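PDB 3E11: predicted zincin-like metalloprotease from Acidothermus cellulolyticus 11B, which is of unknown function but is probably a zincin-like metalloprotease that can bind calcium. Local coordinates for residues A[43-48]-A[70-75]. Sequence-based numbering, arbitrary orientation.
Sequences PELLGL and IIYRNT
The ring of Tyr-72 turns an edge to the backbone of 46-47, its CD2 3.5 Å from Leu-46 C, where edge strand 47-50 joins strand 67-72 antiparallel in the mixed sheet of this zincin-like fold. A long flat side chain suits the place: chi1 of -63° sets CG beside the backbone N, CE2 lies 4.0 Å from Leu-45 CB, and OH extends to CB and CD2 of Leu-48. An alanine in place of Tyr-72 would probably leave Leu-45 CB and the Leu-48 side chain without their aromatic neighbour and open a gap beside Gly-47. Glycine suits the place opposite Ile-71 because a CB here would crowd Ile-70 O; its CA is already 3.0 Å from that oxygen in a CA-H...O contact. Leu-48 and Ile-70 form the hydrogen-bonded pair, and Tyr-72 N adds a bond to Leu-46 O. The Leu-46 side chain also packs on Glu-89 and Thr-93 of helix 83-101, the helix that carries the HExxH sequence of a probable zinc site, and its CD2 meets Thr-75. Beta-branched Thr-75, in the first turn of helix 73-78, offers both a methyl and a hydroxyl: CG2 touches Pro-43 O, while OG1 donates to a lone pair of Leu-45 O at 2.7 Å.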
loop_
_atom_site.group_PDB
_atom_site.type_symbol
_atom_site.label_atom_id
_atom_site.label_comp_id
_atom_site.label_asym_id
_atom_site.label_seq_id
_atom_site.Cartn_x
_atom_site.Cartn_y
_atom_site.Cartn_z
ATOM N N PRO A 43 -6.808 4.961 14.318
ATOM C CA PRO A 43 -6.648 6.251 13.608
ATOM C C PRO A 43 -5.219 6.602 13.145
ATOM O O PRO A 43 -5.038 7.462 12.263
ATOM C CB PRO A 43 -7.128 7.282 14.639
ATOM C CG PRO A 43 -7.004 6.632 15.934
ATOM C CD PRO A 43 -7.291 5.170 15.693
ATOM N N GLU A 44 -4.218 5.968 13.742
ATOM C CA GLU A 44 -2.827 6.247 13.386
ATOM C C GLU A 44 -2.357 5.592 12.058
ATOM O O GLU A 44 -1.291 5.936 11.553
ATOM C CB GLU A 44 -1.911 5.761 14.516
ATOM N N LEU A 45 -3.111 4.643 11.510
ATOM C CA LEU A 45 -2.591 3.850 10.379
ATOM C C LEU A 45 -2.761 4.546 9.042
ATOM O O LEU A 45 -3.829 5.107 8.769
ATOM C CB LEU A 45 -3.306 2.509 10.270
ATOM C CG LEU A 45 -3.223 1.538 11.445
ATOM C CD1 LEU A 45 -3.929 0.242 11.053
ATOM C CD2 LEU A 45 -1.777 1.293 11.835
ATOM N N LEU A 46 -1.741 4.431 8.177
ATOM C CA LEU A 46 -1.854 4.803 6.757
ATOM C C LEU A 46 -2.095 3.574 5.876
ATOM O O LEU A 46 -2.599 3.683 4.771
ATOM C CB LEU A 46 -0.596 5.506 6.271
ATOM C CG LEU A 46 -0.107 6.687 7.126
ATOM C CD1 LEU A 46 1.093 7.353 6.467
ATOM C CD2 LEU A 46 -1.235 7.665 7.343
ATOM N N GLY A 47 -1.686 2.418 6.381
ATOM C CA GLY A 47 -1.836 1.182 5.664
ATOM C C GLY A 47 -1.786 -0.011 6.584
ATOM O O GLY A 47 -1.445 0.132 7.774
ATOM N N LEU A 48 -2.133 -1.181 6.035
ATOM C CA LEU A 48 -2.165 -2.424 6.832
ATOM C C LEU A 48 -1.946 -3.623 5.917
ATOM O O LEU A 48 -2.573 -3.707 4.874
ATOM C CB LEU A 48 -3.521 -2.558 7.541
ATOM C CG LEU A 48 -3.807 -3.857 8.291
ATOM C CD1 LEU A 48 -2.845 -4.016 9.454
ATOM C CD2 LEU A 48 -5.251 -3.924 8.755
ATOM N N ILE A 70 -3.876 -2.746 2.576
ATOM C CA ILE A 70 -4.941 -1.743 2.654
ATOM C C ILE A 70 -4.296 -0.378 2.780
ATOM O O ILE A 70 -3.334 -0.236 3.526
ATOM C CB ILE A 70 -5.874 -2.001 3.834
ATOM C CG1 ILE A 70 -6.335 -3.476 3.871
ATOM C CG2 ILE A 70 -7.084 -1.058 3.765
ATOM C CD1 ILE A 70 -7.007 -3.957 2.619
ATOM N N ILE A 71 -4.811 0.609 2.040
ATOM C CA ILE A 71 -4.324 2.000 2.078
ATOM C C ILE A 71 -5.509 2.839 2.528
ATOM O O ILE A 71 -6.605 2.667 2.015
ATOM C CB ILE A 71 -3.806 2.474 0.690
ATOM C CG1 ILE A 71 -2.529 1.728 0.314
ATOM C CG2 ILE A 71 -3.543 3.953 0.654
ATOM C CD1 ILE A 71 -1.335 1.958 1.213
ATOM N N TYR A 72 -5.301 3.689 3.535
ATOM C CA TYR A 72 -6.383 4.480 4.160
ATOM C C TYR A 72 -6.401 5.886 3.583
ATOM O O TYR A 72 -5.508 6.686 3.828
ATOM C CB TYR A 72 -6.235 4.488 5.684
ATOM C CG TYR A 72 -6.385 3.080 6.227
ATOM C CD1 TYR A 72 -7.616 2.426 6.142
ATOM C CD2 TYR A 72 -5.308 2.376 6.706
ATOM C CE1 TYR A 72 -7.778 1.124 6.602
ATOM C CE2 TYR A 72 -5.440 1.058 7.161
ATOM C CZ TYR A 72 -6.678 0.437 7.101
ATOM O OH TYR A 72 -6.836 -0.851 7.537
ATOM N N ARG A 73 -7.424 6.176 2.801
ATOM C CA ARG A 73 -7.474 7.423 2.054
ATOM C C ARG A 73 -7.494 8.639 2.991
ATOM O O ARG A 73 -6.785 9.618 2.770
ATOM C CB ARG A 73 -8.716 7.393 1.148
ATOM C CG ARG A 73 -8.909 8.596 0.261
ATOM C CD ARG A 73 -9.956 8.337 -0.828
ATOM N NE ARG A 73 -11.234 8.031 -0.219
ATOM C CZ ARG A 73 -11.905 6.881 -0.346
ATOM N NH1 ARG A 73 -11.464 5.885 -1.118
ATOM N NH2 ARG A 73 -13.059 6.732 0.299
ATOM N N ASN A 74 -8.306 8.582 4.047
ATOM C CA ASN A 74 -8.438 9.767 4.915
ATOM C C ASN A 74 -7.108 10.138 5.588
ATOM O O ASN A 74 -6.716 11.323 5.620
ATOM C CB ASN A 74 -9.527 9.560 5.957
ATOM C CG ASN A 74 -10.892 9.546 5.362
ATOM O OD1 ASN A 74 -11.063 9.788 4.163
ATOM N ND2 ASN A 74 -11.887 9.269 6.179
ATOM N N THR A 75 -6.414 9.134 6.126
ATOM C CA THR A 75 -5.247 9.388 6.972
ATOM C C THR A 75 -4.076 9.804 6.089
ATOM O O THR A 75 -3.296 10.661 6.474
ATOM C CB THR A 75 -4.889 8.189 7.891
ATOM O OG1 THR A 75 -4.875 6.999 7.119
ATOM C CG2 THR A 75 -5.900 8.036 8.994
#